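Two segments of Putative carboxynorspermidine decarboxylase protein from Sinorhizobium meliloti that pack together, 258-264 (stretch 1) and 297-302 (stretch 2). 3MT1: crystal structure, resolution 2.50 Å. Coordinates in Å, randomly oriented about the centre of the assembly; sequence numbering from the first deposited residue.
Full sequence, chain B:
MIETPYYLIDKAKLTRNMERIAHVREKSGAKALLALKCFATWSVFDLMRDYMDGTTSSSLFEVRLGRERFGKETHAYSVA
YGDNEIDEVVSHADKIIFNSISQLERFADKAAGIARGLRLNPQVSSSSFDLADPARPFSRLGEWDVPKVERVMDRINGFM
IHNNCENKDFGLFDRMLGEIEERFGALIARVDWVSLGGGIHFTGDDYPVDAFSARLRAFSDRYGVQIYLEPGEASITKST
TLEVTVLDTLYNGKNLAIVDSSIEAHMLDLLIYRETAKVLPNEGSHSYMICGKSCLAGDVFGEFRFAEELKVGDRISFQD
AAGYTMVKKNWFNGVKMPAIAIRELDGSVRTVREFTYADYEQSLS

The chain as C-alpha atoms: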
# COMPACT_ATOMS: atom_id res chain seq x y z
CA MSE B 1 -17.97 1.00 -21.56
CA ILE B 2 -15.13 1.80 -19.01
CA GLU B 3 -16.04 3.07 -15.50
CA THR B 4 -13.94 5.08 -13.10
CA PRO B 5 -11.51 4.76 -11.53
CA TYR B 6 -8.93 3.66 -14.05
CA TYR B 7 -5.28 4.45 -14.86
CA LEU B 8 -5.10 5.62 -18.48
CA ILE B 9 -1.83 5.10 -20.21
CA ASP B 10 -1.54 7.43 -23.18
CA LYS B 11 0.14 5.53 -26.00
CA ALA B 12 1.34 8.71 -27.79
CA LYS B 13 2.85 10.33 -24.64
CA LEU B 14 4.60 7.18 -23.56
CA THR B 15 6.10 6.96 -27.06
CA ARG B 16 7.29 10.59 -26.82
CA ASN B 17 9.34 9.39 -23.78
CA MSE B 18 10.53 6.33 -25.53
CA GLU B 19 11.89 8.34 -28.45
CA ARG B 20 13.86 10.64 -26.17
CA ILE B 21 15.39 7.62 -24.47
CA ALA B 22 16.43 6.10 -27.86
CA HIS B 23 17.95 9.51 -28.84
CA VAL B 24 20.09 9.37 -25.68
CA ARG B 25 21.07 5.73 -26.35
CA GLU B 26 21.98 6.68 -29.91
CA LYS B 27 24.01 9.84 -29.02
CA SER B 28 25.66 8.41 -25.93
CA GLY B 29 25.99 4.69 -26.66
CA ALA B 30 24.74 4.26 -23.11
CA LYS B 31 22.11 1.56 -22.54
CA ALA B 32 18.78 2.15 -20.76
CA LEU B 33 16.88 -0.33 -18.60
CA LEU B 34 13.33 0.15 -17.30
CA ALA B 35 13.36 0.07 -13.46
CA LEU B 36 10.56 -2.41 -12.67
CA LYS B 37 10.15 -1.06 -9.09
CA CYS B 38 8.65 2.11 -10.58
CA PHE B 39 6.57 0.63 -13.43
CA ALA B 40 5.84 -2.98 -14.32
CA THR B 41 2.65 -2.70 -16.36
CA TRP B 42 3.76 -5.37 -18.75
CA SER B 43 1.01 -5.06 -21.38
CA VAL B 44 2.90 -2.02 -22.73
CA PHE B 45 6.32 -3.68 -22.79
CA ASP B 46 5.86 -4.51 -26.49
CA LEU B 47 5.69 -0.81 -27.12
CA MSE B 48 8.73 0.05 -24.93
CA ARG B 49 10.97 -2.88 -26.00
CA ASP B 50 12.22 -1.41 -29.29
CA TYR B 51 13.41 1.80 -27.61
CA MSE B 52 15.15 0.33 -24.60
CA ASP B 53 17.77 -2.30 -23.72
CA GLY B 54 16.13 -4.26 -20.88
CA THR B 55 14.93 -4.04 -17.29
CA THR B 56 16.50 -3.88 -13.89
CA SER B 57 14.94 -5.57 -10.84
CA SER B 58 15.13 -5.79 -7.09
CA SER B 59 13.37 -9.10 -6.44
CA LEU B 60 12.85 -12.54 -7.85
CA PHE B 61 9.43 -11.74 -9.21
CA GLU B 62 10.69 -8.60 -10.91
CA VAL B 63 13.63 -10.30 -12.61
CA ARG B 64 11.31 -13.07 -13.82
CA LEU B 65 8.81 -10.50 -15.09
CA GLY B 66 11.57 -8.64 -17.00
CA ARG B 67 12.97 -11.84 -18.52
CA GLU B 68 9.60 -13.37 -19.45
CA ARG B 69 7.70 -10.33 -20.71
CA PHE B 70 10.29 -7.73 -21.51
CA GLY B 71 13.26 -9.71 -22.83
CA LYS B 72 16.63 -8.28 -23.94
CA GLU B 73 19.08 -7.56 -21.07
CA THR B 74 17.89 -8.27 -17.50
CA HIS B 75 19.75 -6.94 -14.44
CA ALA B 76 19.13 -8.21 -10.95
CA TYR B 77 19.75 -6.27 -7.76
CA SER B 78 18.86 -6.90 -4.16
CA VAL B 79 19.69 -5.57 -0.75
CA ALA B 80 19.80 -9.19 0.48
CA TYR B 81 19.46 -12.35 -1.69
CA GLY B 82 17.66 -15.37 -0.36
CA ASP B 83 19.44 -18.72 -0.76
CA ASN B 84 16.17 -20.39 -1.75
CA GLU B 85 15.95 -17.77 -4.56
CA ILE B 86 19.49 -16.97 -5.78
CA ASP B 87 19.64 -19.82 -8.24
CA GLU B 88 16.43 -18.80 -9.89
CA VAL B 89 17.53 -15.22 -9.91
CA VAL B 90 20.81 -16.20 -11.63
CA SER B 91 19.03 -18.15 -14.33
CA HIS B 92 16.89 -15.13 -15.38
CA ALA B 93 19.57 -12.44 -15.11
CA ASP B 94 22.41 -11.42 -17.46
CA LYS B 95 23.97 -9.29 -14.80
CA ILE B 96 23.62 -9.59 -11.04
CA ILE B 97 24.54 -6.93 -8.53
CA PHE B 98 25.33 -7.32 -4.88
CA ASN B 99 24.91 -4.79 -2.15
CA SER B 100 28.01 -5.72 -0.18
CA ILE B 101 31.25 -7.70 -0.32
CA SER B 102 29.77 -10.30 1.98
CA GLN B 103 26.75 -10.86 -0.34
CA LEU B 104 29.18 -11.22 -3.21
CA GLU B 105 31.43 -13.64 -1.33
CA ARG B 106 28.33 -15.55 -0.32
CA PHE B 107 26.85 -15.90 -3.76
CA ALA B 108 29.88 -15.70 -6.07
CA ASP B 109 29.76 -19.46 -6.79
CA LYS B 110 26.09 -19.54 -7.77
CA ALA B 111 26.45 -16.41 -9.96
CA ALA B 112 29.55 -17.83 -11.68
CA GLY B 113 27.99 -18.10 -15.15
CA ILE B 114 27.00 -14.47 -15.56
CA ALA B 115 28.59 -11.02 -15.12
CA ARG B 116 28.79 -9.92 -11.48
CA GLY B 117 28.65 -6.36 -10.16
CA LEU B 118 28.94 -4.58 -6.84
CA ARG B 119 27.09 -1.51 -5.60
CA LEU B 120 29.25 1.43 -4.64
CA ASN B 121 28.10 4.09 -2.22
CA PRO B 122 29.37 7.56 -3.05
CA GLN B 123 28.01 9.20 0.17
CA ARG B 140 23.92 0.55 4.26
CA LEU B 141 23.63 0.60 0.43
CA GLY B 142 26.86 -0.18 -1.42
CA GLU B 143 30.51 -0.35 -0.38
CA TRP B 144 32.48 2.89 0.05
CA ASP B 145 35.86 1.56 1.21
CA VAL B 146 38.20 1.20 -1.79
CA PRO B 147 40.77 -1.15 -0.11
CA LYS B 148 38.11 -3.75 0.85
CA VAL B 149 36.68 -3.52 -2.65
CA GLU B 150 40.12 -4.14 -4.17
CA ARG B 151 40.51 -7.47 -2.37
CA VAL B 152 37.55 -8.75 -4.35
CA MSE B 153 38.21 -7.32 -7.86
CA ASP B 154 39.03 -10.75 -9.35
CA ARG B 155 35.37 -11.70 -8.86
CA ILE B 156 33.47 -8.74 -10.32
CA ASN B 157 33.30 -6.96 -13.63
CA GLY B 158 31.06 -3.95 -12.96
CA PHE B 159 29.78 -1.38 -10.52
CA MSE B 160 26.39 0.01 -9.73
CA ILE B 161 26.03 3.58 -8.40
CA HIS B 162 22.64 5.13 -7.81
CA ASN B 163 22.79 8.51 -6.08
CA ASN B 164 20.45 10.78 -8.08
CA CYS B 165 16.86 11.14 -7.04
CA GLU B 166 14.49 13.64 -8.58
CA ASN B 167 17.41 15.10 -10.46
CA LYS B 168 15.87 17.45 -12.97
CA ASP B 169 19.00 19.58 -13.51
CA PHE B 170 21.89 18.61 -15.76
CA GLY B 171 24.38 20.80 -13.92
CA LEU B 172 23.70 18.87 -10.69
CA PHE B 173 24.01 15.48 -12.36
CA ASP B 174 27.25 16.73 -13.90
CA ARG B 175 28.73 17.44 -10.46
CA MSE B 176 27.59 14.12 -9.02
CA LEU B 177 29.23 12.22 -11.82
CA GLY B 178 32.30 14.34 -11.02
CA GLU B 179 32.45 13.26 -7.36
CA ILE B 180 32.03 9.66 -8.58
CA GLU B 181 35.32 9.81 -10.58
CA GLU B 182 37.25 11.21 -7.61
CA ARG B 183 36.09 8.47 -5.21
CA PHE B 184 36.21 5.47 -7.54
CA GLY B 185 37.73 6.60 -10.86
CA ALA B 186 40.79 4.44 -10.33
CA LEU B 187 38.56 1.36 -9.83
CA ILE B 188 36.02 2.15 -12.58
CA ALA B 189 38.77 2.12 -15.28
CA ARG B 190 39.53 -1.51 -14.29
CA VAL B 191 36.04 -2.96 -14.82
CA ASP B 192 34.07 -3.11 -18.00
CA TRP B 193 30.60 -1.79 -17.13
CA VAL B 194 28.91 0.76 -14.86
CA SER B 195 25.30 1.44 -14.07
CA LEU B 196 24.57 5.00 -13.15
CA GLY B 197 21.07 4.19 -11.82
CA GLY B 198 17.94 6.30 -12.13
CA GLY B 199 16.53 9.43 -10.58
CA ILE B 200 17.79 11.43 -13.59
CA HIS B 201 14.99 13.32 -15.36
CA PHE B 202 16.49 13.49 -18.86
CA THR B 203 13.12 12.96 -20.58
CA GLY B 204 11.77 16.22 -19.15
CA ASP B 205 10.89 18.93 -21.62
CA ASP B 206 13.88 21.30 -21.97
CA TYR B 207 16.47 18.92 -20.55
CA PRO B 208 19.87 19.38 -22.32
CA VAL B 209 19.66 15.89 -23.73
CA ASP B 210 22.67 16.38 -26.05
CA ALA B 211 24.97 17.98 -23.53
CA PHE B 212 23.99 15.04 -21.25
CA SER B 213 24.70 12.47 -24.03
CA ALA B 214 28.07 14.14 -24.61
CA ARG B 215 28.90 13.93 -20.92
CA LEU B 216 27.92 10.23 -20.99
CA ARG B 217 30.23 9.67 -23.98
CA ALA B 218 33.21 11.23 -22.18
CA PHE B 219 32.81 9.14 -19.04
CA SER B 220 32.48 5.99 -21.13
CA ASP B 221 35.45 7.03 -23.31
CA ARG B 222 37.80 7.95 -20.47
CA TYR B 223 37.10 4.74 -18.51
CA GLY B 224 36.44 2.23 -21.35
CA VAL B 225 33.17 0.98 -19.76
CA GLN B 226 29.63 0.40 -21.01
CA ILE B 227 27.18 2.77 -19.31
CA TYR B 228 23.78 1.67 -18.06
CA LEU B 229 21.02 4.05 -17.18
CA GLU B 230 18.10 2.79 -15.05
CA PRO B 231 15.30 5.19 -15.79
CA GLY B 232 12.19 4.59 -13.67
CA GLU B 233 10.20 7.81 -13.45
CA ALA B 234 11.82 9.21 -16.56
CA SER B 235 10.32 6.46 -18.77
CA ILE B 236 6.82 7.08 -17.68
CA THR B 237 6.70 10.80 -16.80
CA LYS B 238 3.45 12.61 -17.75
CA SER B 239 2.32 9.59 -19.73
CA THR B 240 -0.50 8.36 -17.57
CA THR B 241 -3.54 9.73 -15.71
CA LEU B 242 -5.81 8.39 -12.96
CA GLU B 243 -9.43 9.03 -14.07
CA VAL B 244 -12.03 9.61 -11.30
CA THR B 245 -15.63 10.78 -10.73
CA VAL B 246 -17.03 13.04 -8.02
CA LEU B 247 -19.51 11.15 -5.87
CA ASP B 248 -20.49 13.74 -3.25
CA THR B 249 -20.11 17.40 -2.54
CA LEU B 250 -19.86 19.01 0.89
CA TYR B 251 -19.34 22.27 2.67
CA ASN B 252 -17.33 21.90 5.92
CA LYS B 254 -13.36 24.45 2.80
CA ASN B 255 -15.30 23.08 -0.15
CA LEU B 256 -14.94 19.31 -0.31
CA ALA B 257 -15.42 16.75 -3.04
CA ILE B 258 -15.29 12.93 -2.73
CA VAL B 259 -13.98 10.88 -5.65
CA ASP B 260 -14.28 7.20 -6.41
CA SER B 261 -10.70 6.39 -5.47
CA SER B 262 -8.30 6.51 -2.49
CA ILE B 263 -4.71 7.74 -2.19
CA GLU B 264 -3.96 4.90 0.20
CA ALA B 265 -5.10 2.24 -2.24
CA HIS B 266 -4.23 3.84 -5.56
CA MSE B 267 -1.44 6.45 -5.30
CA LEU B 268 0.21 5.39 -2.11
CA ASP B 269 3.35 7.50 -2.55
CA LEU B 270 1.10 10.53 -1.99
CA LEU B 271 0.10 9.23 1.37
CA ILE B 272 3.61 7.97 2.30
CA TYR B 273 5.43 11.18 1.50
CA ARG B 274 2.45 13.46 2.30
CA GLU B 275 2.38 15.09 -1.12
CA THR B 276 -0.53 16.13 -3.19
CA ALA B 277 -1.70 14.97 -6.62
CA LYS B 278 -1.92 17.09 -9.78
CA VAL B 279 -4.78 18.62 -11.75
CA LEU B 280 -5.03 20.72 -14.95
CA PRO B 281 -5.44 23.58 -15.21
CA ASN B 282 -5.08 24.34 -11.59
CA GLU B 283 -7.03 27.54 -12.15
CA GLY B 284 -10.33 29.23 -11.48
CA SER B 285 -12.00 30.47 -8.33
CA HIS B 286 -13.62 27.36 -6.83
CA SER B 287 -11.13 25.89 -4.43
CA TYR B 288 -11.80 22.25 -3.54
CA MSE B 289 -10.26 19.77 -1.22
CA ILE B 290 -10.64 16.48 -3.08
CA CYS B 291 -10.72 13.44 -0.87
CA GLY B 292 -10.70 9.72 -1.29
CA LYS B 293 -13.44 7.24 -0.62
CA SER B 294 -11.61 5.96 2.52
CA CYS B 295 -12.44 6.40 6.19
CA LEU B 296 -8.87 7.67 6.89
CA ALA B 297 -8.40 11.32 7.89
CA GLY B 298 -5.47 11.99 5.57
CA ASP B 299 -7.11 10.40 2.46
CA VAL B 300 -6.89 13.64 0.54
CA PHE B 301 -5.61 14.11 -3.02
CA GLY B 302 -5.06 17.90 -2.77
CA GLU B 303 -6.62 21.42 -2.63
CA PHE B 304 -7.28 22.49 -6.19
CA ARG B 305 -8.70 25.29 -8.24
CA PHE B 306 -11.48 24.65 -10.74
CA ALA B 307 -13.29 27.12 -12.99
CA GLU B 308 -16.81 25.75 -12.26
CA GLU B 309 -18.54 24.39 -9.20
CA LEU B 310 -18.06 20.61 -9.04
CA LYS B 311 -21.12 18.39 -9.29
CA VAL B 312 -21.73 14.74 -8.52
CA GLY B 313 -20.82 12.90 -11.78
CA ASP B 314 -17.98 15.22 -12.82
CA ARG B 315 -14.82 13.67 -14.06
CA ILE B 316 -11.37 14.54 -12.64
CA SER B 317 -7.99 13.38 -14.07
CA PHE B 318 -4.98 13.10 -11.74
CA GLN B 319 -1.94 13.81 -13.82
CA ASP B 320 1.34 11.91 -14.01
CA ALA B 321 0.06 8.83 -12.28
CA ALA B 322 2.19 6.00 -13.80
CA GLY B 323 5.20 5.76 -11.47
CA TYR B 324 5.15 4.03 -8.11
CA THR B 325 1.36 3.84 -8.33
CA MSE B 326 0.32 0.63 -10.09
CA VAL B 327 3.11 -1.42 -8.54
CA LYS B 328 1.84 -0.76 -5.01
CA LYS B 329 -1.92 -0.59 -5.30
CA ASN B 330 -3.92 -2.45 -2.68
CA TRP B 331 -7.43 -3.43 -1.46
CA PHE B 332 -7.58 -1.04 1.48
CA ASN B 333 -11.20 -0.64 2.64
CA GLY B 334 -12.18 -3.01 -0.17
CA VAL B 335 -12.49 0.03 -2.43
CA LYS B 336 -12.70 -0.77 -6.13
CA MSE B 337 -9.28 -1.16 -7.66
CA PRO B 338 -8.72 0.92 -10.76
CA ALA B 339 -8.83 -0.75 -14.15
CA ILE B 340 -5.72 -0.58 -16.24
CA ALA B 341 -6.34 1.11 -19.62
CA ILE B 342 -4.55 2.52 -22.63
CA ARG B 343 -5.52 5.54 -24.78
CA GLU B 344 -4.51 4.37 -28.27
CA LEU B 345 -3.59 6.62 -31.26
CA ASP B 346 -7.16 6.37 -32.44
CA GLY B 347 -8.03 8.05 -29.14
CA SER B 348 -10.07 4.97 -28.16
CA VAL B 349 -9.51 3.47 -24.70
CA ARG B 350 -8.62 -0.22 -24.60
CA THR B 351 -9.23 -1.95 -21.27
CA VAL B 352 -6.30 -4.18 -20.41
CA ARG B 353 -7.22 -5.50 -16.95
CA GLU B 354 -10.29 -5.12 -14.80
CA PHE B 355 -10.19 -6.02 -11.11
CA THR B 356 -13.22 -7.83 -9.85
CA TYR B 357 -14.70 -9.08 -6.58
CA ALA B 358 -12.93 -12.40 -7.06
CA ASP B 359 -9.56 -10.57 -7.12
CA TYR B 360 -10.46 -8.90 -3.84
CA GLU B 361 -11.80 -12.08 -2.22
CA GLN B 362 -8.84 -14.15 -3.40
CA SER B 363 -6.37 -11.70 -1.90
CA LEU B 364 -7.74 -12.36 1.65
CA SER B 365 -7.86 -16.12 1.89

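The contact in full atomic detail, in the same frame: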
# COMPACT_ATOMS: atom_id res chain seq x y z
N ILE B 258 -15.68 14.34 -2.86
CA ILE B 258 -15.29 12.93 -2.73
C ILE B 258 -15.23 12.26 -4.10
O ILE B 258 -16.19 12.33 -4.86
CB ILE B 258 -16.32 12.12 -1.90
CG1 ILE B 258 -16.87 12.93 -0.71
CG2 ILE B 258 -15.73 10.72 -1.46
CD1 ILE B 258 -15.88 13.07 0.46
N VAL B 259 -14.12 11.59 -4.40
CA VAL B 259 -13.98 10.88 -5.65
C VAL B 259 -13.92 9.37 -5.43
O VAL B 259 -13.70 8.88 -4.30
CB VAL B 259 -12.76 11.34 -6.46
CG1 VAL B 259 -12.83 12.86 -6.71
CG2 VAL B 259 -11.45 10.93 -5.78
N ASP B 260 -14.12 8.63 -6.52
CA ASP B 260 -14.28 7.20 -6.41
C ASP B 260 -12.93 6.47 -6.39
O ASP B 260 -12.73 5.50 -7.09
CB ASP B 260 -15.23 6.67 -7.48
CG ASP B 260 -14.74 6.89 -8.92
OD1 ASP B 260 -13.72 7.60 -9.16
OD2 ASP B 260 -15.41 6.33 -9.83
N SER B 261 -12.03 6.93 -5.54
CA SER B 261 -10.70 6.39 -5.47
C SER B 261 -10.18 6.71 -4.08
O SER B 261 -10.88 7.34 -3.29
CB SER B 261 -9.84 7.08 -6.52
OG SER B 261 -8.51 6.59 -6.56
N SER B 262 -8.94 6.30 -3.79
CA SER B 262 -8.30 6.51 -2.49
C SER B 262 -6.78 6.60 -2.66
O SER B 262 -6.16 5.74 -3.29
CB SER B 262 -8.65 5.33 -1.59
OG SER B 262 -8.05 5.41 -0.33
N ILE B 263 -6.16 7.65 -2.11
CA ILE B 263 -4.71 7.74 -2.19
C ILE B 263 -4.01 6.58 -1.51
O ILE B 263 -2.93 6.18 -1.95
CB ILE B 263 -4.09 9.10 -1.72
CG1 ILE B 263 -4.39 9.39 -0.24
CG2 ILE B 263 -4.57 10.24 -2.58
CD1 ILE B 263 -3.40 10.32 0.36
N GLU B 264 -4.62 6.00 -0.47
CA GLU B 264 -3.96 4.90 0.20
C GLU B 264 -3.90 3.67 -0.71
O GLU B 264 -2.90 2.95 -0.73
CB GLU B 264 -4.58 4.55 1.57
CG GLU B 264 -3.75 3.47 2.26
CD GLU B 264 -4.07 3.28 3.72
OE1 GLU B 264 -4.67 4.18 4.32
OE2 GLU B 264 -3.74 2.21 4.27
N ALA B 297 -8.38 9.85 7.83
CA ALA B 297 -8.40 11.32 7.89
C ALA B 297 -7.57 11.93 6.76
O ALA B 297 -8.04 12.82 6.04
CB ALA B 297 -7.92 11.80 9.25
N GLY B 298 -6.36 11.44 6.60
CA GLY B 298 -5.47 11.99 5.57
C GLY B 298 -5.64 11.47 4.14
O GLY B 298 -4.72 11.60 3.34
N ASP B 299 -6.81 10.89 3.82
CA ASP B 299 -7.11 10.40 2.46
C ASP B 299 -7.58 11.56 1.60
O ASP B 299 -8.77 11.66 1.25
CB ASP B 299 -8.20 9.35 2.49
CG ASP B 299 -8.34 8.61 1.17
OD1 ASP B 299 -7.86 9.11 0.14
OD2 ASP B 299 -8.92 7.51 1.15
N VAL B 300 -6.63 12.42 1.26
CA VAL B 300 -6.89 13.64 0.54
C VAL B 300 -5.89 13.76 -0.64
O VAL B 300 -4.65 13.63 -0.46
CB VAL B 300 -6.78 14.86 1.48
CG1 VAL B 300 -7.53 14.62 2.84
CG2 VAL B 300 -5.33 15.17 1.73
N PHE B 301 -6.43 13.98 -1.83
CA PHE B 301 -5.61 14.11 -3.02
C PHE B 301 -4.87 15.42 -3.11
O PHE B 301 -3.73 15.43 -3.58
CB PHE B 301 -6.43 13.91 -4.28
CG PHE B 301 -6.77 12.52 -4.53
CD1 PHE B 301 -7.92 11.94 -3.93
CD2 PHE B 301 -5.94 11.73 -5.33
CE1 PHE B 301 -8.24 10.61 -4.12
CE2 PHE B 301 -6.27 10.37 -5.56
CZ PHE B 301 -7.42 9.82 -4.97
N GLY B 302 -5.55 16.52 -2.70
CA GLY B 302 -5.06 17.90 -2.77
C GLY B 302 -6.13 19.01 -2.76
O GLY B 302 -7.32 18.74 -2.94

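This is a compact, two-part contact in which the carboxylate of Asp299 binds the start of a helix while the ring of Phe301 packs against aliphatic side chains beside it, with Ile263 taking part in both halves.

The backbones do not pair as strands. Stretch 1 leaves a strand at Val259, runs through a loop, and enters a helix at Ile263; stretch 2 comes out of a loop and starts a strand at Val300. No backbone-to-backbone hydrogen bond crosses between them; every contact that joins them has a side chain on at least one side. The chains come nearest at Ile263 and Asp299, whose CA atoms lie 5.9 Å apart, and the contact buries 331 Å² in all. Each stretch also carries a tight local turn held by a weak backbone hydrogen bond: Ser261 N to Val259 O, 2.9 Å, and Val300 N to Gly298 O, also 2.9 Å.

The polar half is built on Asp299. Its CA-to-CB bond points sideways, but with chi1 in t the end of the side chain comes nearer to stretch 1 and meets two donors there. Ser262 OG donates to Asp299 OD2 at 2.7 Å, although the position of that oxygen is less certain than most. Ile263 N donates to Asp299 OD1 at 3.2 Å, with an N-H...acceptor angle of 151°. The logic is that of helix beginnings: the first amides of a helix lack carbonyl partners from a preceding turn, and Ser262 sits at the N-cap position. Here a carboxylate from a distant part of the sequence takes the amide of Ile263 and the hydroxyl of the N-cap residue together, one oxygen for each. Its negative charge also suits the positive end of the helix dipole.

The apolar half is built on Phe301. Its CA-to-CB bond also runs sideways, but with chi1 in m the ring at its end comes nearer to stretch 1. Ile263 CG2 sits over one face, 3.5 Å from the ring centroid and 15° off the normal, a CH-pi contact in which the methyl carbon sits almost directly above the ring centre; CG2 comes within 3.4 Å of Phe301 CD2. Val259, whose CA-to-CB bond points toward stretch 2, brings CG2 to 3.6 Å from Phe301 CE1, approaching obliquely. At the ring edge lies Ser261 OG, 3.8 Å from Phe301 CZ; this hydroxyl is hydrogen-bonded to a residue adjoining the stretches, so it can lie beside an aromatic ring without going unsatisfied.

Ile263 links the halves. While its amide is bound by Asp299 and CG2 covers the ring, CD1 reaches the backbone of stretch 2, 3.5 Å from Gly298 O and 3.6 Å from Val300 O. It loses 98 Å² to the contact, more than any other residue here. Val300 itself points its CA-to-CB bond away, contributing main chain rather than side chain. The rule to read is economical: let one acid secure the helix start, and let the first helical residue cover a neighbouring aromatic face.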